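Local coordinates for protein importin-95 (Chaetomium thermophilum, PDB 4XRI) that probably carries proteinaceous cargo into the nucleus as a flexible, all-helical importin-beta transport receptor, and probably binds a small GTPase, at residues A184-V189 with T208-S213; E331-L336 with I374-Q379; A713-F718 with A737-Q742. The protein carries 2 engineered substitutions. All blocks are in the same frame, centred on the assembly; numbering follows the deposited sequence.

Overall arrangement
All three contacts are apolar, helix against helix, with no hydrogen bond between the paired segments, and they follow one another in series along the single, strand-free chain. Interaction 1 pairs helices 182-193 and 200-212, interaction 2 pairs helices 324-340 and 374-384, and interaction 3 pairs helices 711-725 and 730-743. The centres of interactions 1 and 2 are about 37 Å apart. Interaction 3 is centred about 53 Å from interaction 1 and about 57 Å from interaction 2, interactions 2 and 3 lying on opposite sides of the chain's centre. None touches another, as expected of a HEAT-repeat solenoid, where small local contacts between helices repeat along the molecule, consistent with the flexibility known for this protein.

Interaction 1: A184-V189 with T208-S213; sequences AILTAV and TALGDS
Val189 reaches across to two residues at once, one with each methyl. Its CG2 meets CD1 of Leu210 at 4.1 Å, the two side chains crossing at about a right angle, while CG1 faces the methyl CB of Ala209 at 4.4 Å. With chi1 at -55°, CG1 lies beside the valine's own backbone N and CG2 between that N and the carbonyl carbon, which splits the methyls between the two partners. Leu210 CD1 also takes the end of Leu186, whose CD1 comes to 4.3 Å, so this one methyl is shared by residues three positions, nearly one turn, apart.

The backbones are close here: the CA atoms of Val189 and Leu210 are 6.0 Å apart. Helices 182-193 and 200-212 form an antiparallel hairpin of the kind that builds a HEAT-repeat solenoid, and the two short segments run at 145° to each other.

Four residues on from Ala209, the OG of Ser213 turns back to donate to the O of Ala209 at 2.6 Å, tilted 34° out of the carbonyl plane. Ser213 N adds a weak bond to the same oxygen and a second bond to Leu210 O. Further out, helix 153-168 touches both segments, with Leu160 on Val189 and Cys167 on Ser213. Ile230 of helix 224-238 and Val217 both touch Leu186 and Leu210. A glycerol, probably from the crystallisation liquor, lies about 4 Å from the Leu186 side chain, and Asp212 makes a salt bridge to Arg255.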
# COMPACT_ATOMS: atom_id res chain seq x y z
N ALA A 184 22.54 -6.09 -31.65
CA ALA A 184 21.70 -6.29 -32.83
C ALA A 184 20.27 -5.84 -32.56
O ALA A 184 19.65 -5.18 -33.39
CB ALA A 184 21.73 -7.74 -33.27
N ILE A 185 19.77 -6.19 -31.39
CA ILE A 185 18.43 -5.81 -30.97
C ILE A 185 18.33 -4.30 -30.77
O ILE A 185 17.39 -3.66 -31.26
CB ILE A 185 18.03 -6.52 -29.67
CG1 ILE A 185 17.84 -8.02 -29.92
CG2 ILE A 185 16.75 -5.92 -29.10
CD1 ILE A 185 17.64 -8.82 -28.66
N LEU A 186 19.30 -3.73 -30.06
CA LEU A 186 19.32 -2.30 -29.80
C LEU A 186 19.40 -1.50 -31.09
O LEU A 186 18.73 -0.48 -31.25
CB LEU A 186 20.50 -1.94 -28.89
CG LEU A 186 20.67 -0.45 -28.60
CD1 LEU A 186 19.43 0.10 -27.91
CD2 LEU A 186 21.91 -0.19 -27.77
N THR A 187 20.22 -1.97 -32.02
CA THR A 187 20.38 -1.31 -33.31
C THR A 187 19.06 -1.32 -34.08
O THR A 187 18.67 -0.32 -34.68
CB THR A 187 21.47 -1.98 -34.17
OG1 THR A 187 22.75 -1.80 -33.54
CG2 THR A 187 21.51 -1.37 -35.56
N ALA A 188 18.36 -2.45 -34.03
CA ALA A 188 17.11 -2.62 -34.75
C ALA A 188 16.02 -1.68 -34.24
O ALA A 188 15.30 -1.07 -35.03
CB ALA A 188 16.64 -4.07 -34.67
N VAL A 189 15.89 -1.57 -32.92
CA VAL A 189 14.83 -0.76 -32.34
C VAL A 189 15.13 0.74 -32.45
O VAL A 189 14.22 1.54 -32.67
CB VAL A 189 14.57 -1.13 -30.85
CG1 VAL A 189 14.28 -2.62 -30.73
CG2 VAL A 189 15.73 -0.73 -29.96
N THR A 208 8.31 2.31 -28.70
CA THR A 208 7.61 1.58 -27.65
C THR A 208 8.43 0.37 -27.23
O THR A 208 8.56 0.08 -26.04
CB THR A 208 6.22 1.11 -28.12
OG1 THR A 208 5.47 2.23 -28.59
CG2 THR A 208 5.47 0.44 -26.97
N ALA A 209 8.99 -0.31 -28.22
CA ALA A 209 9.82 -1.49 -27.97
C ALA A 209 11.09 -1.11 -27.22
O ALA A 209 11.55 -1.85 -26.35
CB ALA A 209 10.16 -2.18 -29.28
N LEU A 210 11.65 0.05 -27.55
CA LEU A 210 12.82 0.56 -26.85
C LEU A 210 12.49 0.80 -25.38
O LEU A 210 13.28 0.44 -24.50
CB LEU A 210 13.32 1.85 -27.50
CG LEU A 210 14.46 2.58 -26.78
CD1 LEU A 210 15.65 1.65 -26.58
CD2 LEU A 210 14.87 3.83 -27.54
N GLY A 211 11.33 1.39 -25.12
CA GLY A 211 10.87 1.62 -23.77
C GLY A 211 10.75 0.32 -23.00
O GLY A 211 11.19 0.22 -21.86
N ASP A 212 10.17 -0.69 -23.64
CA ASP A 212 10.00 -2.01 -23.03
C ASP A 212 11.33 -2.72 -22.82
O ASP A 212 11.45 -3.58 -21.96
CB ASP A 212 9.07 -2.88 -23.88
CG ASP A 212 7.63 -2.41 -23.85
OD1 ASP A 212 7.25 -1.69 -22.90
OD2 ASP A 212 6.87 -2.76 -24.78
N SER A 213 12.34 -2.35 -23.61
CA SER A 213 13.60 -3.08 -23.61
C SER A 213 14.69 -2.37 -22.81
O SER A 213 15.85 -2.78 -22.84
CB SER A 213 14.08 -3.31 -25.04
OG SER A 213 13.08 -3.92 -25.83

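Interaction 2: E331-L336 with I374-Q379; sequences EVVPVL and IPPVIQ
Val333 packs against Pro376 and Val377, joining helix 324-340 to helix 374-384 in the all-helical HEAT-repeat array. These two are not consecutive: helix 354-369 comes between them in the chain. The apolar touching is done by one methyl, CG1 of Val333. It meets CG of the Pro376 ring at 4.1 Å and CG2 of Val377, also at 4.1 Å, and its side chain crosses each of these partners at roughly a right angle. The torsion that brings this methyl forward is chi1 172°, which sets CG1 opposite the backbone N of Val333. Ile373 and Tyr365 also touch Val333, and Ile403 touches Val377, so the small contact of 112 Å² belongs to a wider apolar layer.

No hydrogen bond links the two segments, and the backbone bonds stay within each helix. Helix 324-340 is kinked where the N of Glu331 and that of Pro334 lack a bond to the preceding turn. At Pro334 the cause is plain, since its nitrogen carries no hydrogen. Pro375 and Pro376 instead stand in the first turn of helix 374-384, where no earlier helical carbonyl is waiting for an N-H, so no helical bond is lost there. Regular bonding starts just beyond them: Ile378 N reaches Ile374 O at 2.8 Å, and Gln379 N reaches Pro375 O at 3.1 Å.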
# COMPACT_ATOMS: atom_id res chain seq x y z
N GLU A 331 10.60 27.40 -14.45
CA GLU A 331 10.05 27.07 -15.76
C GLU A 331 8.86 26.12 -15.65
O GLU A 331 7.85 26.29 -16.33
CB GLU A 331 11.13 26.45 -16.65
CG GLU A 331 12.39 27.30 -16.78
CD GLU A 331 12.19 28.56 -17.59
OE1 GLU A 331 11.12 28.72 -18.22
OE2 GLU A 331 13.11 29.41 -17.60
N VAL A 332 8.98 25.11 -14.79
CA VAL A 332 8.00 24.04 -14.72
C VAL A 332 6.79 24.37 -13.85
O VAL A 332 5.65 24.09 -14.22
CB VAL A 332 8.66 22.74 -14.19
CG1 VAL A 332 7.62 21.65 -13.99
CG2 VAL A 332 9.75 22.28 -15.14
N VAL A 333 7.03 24.98 -12.69
CA VAL A 333 5.94 25.27 -11.75
C VAL A 333 4.89 26.23 -12.32
O VAL A 333 3.69 25.97 -12.17
CB VAL A 333 6.49 25.85 -10.42
CG1 VAL A 333 5.35 26.33 -9.53
CG2 VAL A 333 7.33 24.81 -9.69
N PRO A 334 5.31 27.34 -12.98
CA PRO A 334 4.26 28.16 -13.60
C PRO A 334 3.40 27.41 -14.62
O PRO A 334 2.22 27.72 -14.76
CB PRO A 334 5.06 29.28 -14.28
CG PRO A 334 6.28 29.41 -13.46
CD PRO A 334 6.62 28.00 -13.04
N VAL A 335 3.98 26.42 -15.30
CA VAL A 335 3.23 25.63 -16.26
C VAL A 335 2.23 24.72 -15.55
O VAL A 335 1.09 24.58 -15.99
CB VAL A 335 4.17 24.77 -17.14
CG1 VAL A 335 3.36 23.80 -17.99
CG2 VAL A 335 5.03 25.65 -18.02
N LEU A 336 2.67 24.13 -14.44
CA LEU A 336 1.80 23.28 -13.63
C LEU A 336 0.60 24.06 -13.12
O LEU A 336 -0.53 23.58 -13.17
CB LEU A 336 2.58 22.70 -12.45
CG LEU A 336 3.54 21.56 -12.77
CD1 LEU A 336 4.35 21.19 -11.54
CD2 LEU A 336 2.77 20.36 -13.29
N ILE A 374 7.73 28.57 -3.28
CA ILE A 374 6.77 29.52 -2.72
C ILE A 374 6.55 30.81 -3.54
O ILE A 374 5.41 31.19 -3.78
CB ILE A 374 7.16 29.90 -1.28
CG1 ILE A 374 6.93 28.71 -0.35
CG2 ILE A 374 6.38 31.11 -0.80
CD1 ILE A 374 7.53 28.88 1.02
N PRO A 375 7.64 31.48 -3.99
CA PRO A 375 7.38 32.72 -4.74
C PRO A 375 6.56 32.55 -6.04
O PRO A 375 5.68 33.38 -6.28
CB PRO A 375 8.79 33.23 -5.06
CG PRO A 375 9.64 32.68 -3.99
CD PRO A 375 9.08 31.32 -3.70
N PRO A 376 6.83 31.52 -6.87
CA PRO A 376 5.97 31.44 -8.07
C PRO A 376 4.53 31.05 -7.76
O PRO A 376 3.62 31.47 -8.49
CB PRO A 376 6.66 30.36 -8.92
CG PRO A 376 7.43 29.55 -7.95
CD PRO A 376 7.91 30.52 -6.91
N VAL A 377 4.31 30.27 -6.71
CA VAL A 377 2.96 29.86 -6.34
C VAL A 377 2.18 31.03 -5.74
O VAL A 377 1.03 31.26 -6.09
CB VAL A 377 2.98 28.68 -5.35
CG1 VAL A 377 1.58 28.38 -4.85
CG2 VAL A 377 3.58 27.45 -6.01
N ILE A 378 2.83 31.76 -4.83
CA ILE A 378 2.19 32.91 -4.19
C ILE A 378 1.85 33.99 -5.21
O ILE A 378 0.80 34.62 -5.12
CB ILE A 378 3.09 33.49 -3.08
CG1 ILE A 378 3.15 32.52 -1.90
CG2 ILE A 378 2.57 34.83 -2.60
CD1 ILE A 378 1.79 32.08 -1.41
N GLN A 379 2.73 34.18 -6.19
CA GLN A 379 2.45 35.12 -7.27
C GLN A 379 1.19 34.71 -8.01
O GLN A 379 0.35 35.54 -8.35
CB GLN A 379 3.63 35.19 -8.25
CG GLN A 379 3.41 36.17 -9.39
CD GLN A 379 4.51 36.13 -10.43
OE1 GLN A 379 5.19 35.12 -10.59
NE2 GLN A 379 4.69 37.24 -11.14

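Interaction 3: A713-F718 with A737-Q742; sequences AILQCF and AQVLQQ
Leu715 carries the contact from helix 711-725, meeting Val739 and Leu740 on helix 730-743. Just ahead of it, Ala713 and Ile714 touch a different neighbour, Ile672. Leu715 itself works through a single methyl: its CD2 stands 4.0 Å from CG1 of Val739 and 4.3 Å from CD2 of Leu740, touching both neighbouring side chains from the near side. The leucine and Val739 approach at an oblique angle, and the CA atoms of Leu715 and Leu740 are 7.7 Å apart. Cys717 touches Val675 and Leu697. Phe718 closes the segment: its CB points toward 737-742 and it flanks the contact without close touching, while Ile714 O sits 3.5 Å above the plane of the Phe718 ring, displaced toward the rim.

The pair is two consecutive helices of the importin-beta solenoid, set among further helices. Helix 665-682 lies against helix 711-725. Helix 690-701 touches both members of the pair, Met694 on Phe718 and Leu701 on Val739, as does helix 754-780, which places Leu763 and Ile767 on Leu715 and Ala770 and Trp771 on Leu740.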
# COMPACT_ATOMS: atom_id res chain seq x y z
N ALA A 713 1.31 -13.24 15.94
CA ALA A 713 0.38 -12.76 16.96
C ALA A 713 0.02 -13.86 17.95
O ALA A 713 -0.24 -13.59 19.12
CB ALA A 713 -0.88 -12.21 16.30
N ILE A 714 0.01 -15.10 17.47
CA ILE A 714 -0.30 -16.25 18.32
C ILE A 714 0.79 -16.46 19.37
O ILE A 714 0.51 -16.79 20.53
CB ILE A 714 -0.48 -17.53 17.48
CG1 ILE A 714 -1.81 -17.48 16.73
CG2 ILE A 714 -0.42 -18.77 18.35
CD1 ILE A 714 -2.00 -18.64 15.78
N LEU A 715 2.04 -16.26 18.97
CA LEU A 715 3.17 -16.40 19.88
C LEU A 715 3.16 -15.29 20.92
O LEU A 715 3.40 -15.53 22.10
CB LEU A 715 4.49 -16.41 19.12
CG LEU A 715 4.61 -17.50 18.05
CD1 LEU A 715 6.01 -17.51 17.47
CD2 LEU A 715 4.25 -18.86 18.62
N GLN A 716 2.89 -14.07 20.47
CA GLN A 716 2.73 -12.93 21.38
C GLN A 716 1.63 -13.25 22.38
O GLN A 716 1.73 -12.93 23.57
CB GLN A 716 2.39 -11.65 20.60
CG GLN A 716 2.04 -10.47 21.49
CD GLN A 716 1.50 -9.28 20.71
OE1 GLN A 716 1.88 -9.04 19.56
NE2 GLN A 716 0.60 -8.53 21.34
N CYS A 717 0.58 -13.89 21.89
CA CYS A 717 -0.55 -14.30 22.71
C CYS A 717 -0.13 -15.31 23.78
O CYS A 717 -0.59 -15.23 24.93
CB CYS A 717 -1.65 -14.88 21.83
SG CYS A 717 -3.26 -14.90 22.58
N PHE A 718 0.72 -16.25 23.40
CA PHE A 718 1.29 -17.22 24.35
C PHE A 718 1.94 -16.50 25.52
O PHE A 718 1.81 -16.93 26.67
CB PHE A 718 2.32 -18.13 23.66
CG PHE A 718 1.72 -19.17 22.77
CD1 PHE A 718 0.39 -19.55 22.90
CD2 PHE A 718 2.49 -19.79 21.80
CE1 PHE A 718 -0.15 -20.52 22.08
CE2 PHE A 718 1.95 -20.76 20.97
CZ PHE A 718 0.63 -21.12 21.11
N ALA A 737 7.30 -24.47 24.01
CA ALA A 737 8.75 -24.37 23.82
C ALA A 737 9.16 -25.01 22.51
O ALA A 737 10.02 -24.51 21.79
CB ALA A 737 9.49 -25.01 24.99
N GLN A 738 8.53 -26.14 22.21
CA GLN A 738 8.72 -26.86 20.96
C GLN A 738 8.39 -25.96 19.77
O GLN A 738 9.16 -25.88 18.81
CB GLN A 738 7.84 -28.11 20.95
CG GLN A 738 7.95 -28.98 19.72
CD GLN A 738 7.21 -30.30 19.88
OE1 GLN A 738 7.49 -31.07 20.80
NE2 GLN A 738 6.25 -30.55 19.01
N VAL A 739 7.26 -25.27 19.85
CA VAL A 739 6.81 -24.36 18.80
C VAL A 739 7.75 -23.16 18.67
O VAL A 739 8.12 -22.77 17.56
CB VAL A 739 5.39 -23.85 19.08
CG1 VAL A 739 5.00 -22.78 18.08
CG2 VAL A 739 4.40 -25.01 19.06
N LEU A 740 8.13 -22.59 19.81
CA LEU A 740 9.03 -21.43 19.82
C LEU A 740 10.37 -21.74 19.18
O LEU A 740 10.92 -20.92 18.44
CB LEU A 740 9.24 -20.94 21.26
CG LEU A 740 8.04 -20.38 22.02
CD1 LEU A 740 8.38 -20.07 23.47
CD2 LEU A 740 7.53 -19.14 21.31
N GLN A 741 10.90 -22.93 19.46
CA GLN A 741 12.18 -23.35 18.92
C GLN A 741 12.12 -23.54 17.41
O GLN A 741 13.04 -23.17 16.69
CB GLN A 741 12.65 -24.65 19.60
CG GLN A 741 13.11 -24.45 21.03
CD GLN A 741 13.39 -25.77 21.74
OE1 GLN A 741 12.74 -26.78 21.50
NE2 GLN A 741 14.39 -25.75 22.63
N GLN A 742 11.01 -24.11 16.94
CA GLN A 742 10.79 -24.28 15.51
C GLN A 742 10.67 -22.94 14.81
O GLN A 742 11.25 -22.72 13.75
CB GLN A 742 9.53 -25.12 15.25
CG GLN A 742 9.17 -25.29 13.78
CD GLN A 742 8.03 -24.39 13.34
OE1 GLN A 742 7.60 -23.50 14.08
NE2 GLN A 742 7.54 -24.61 12.13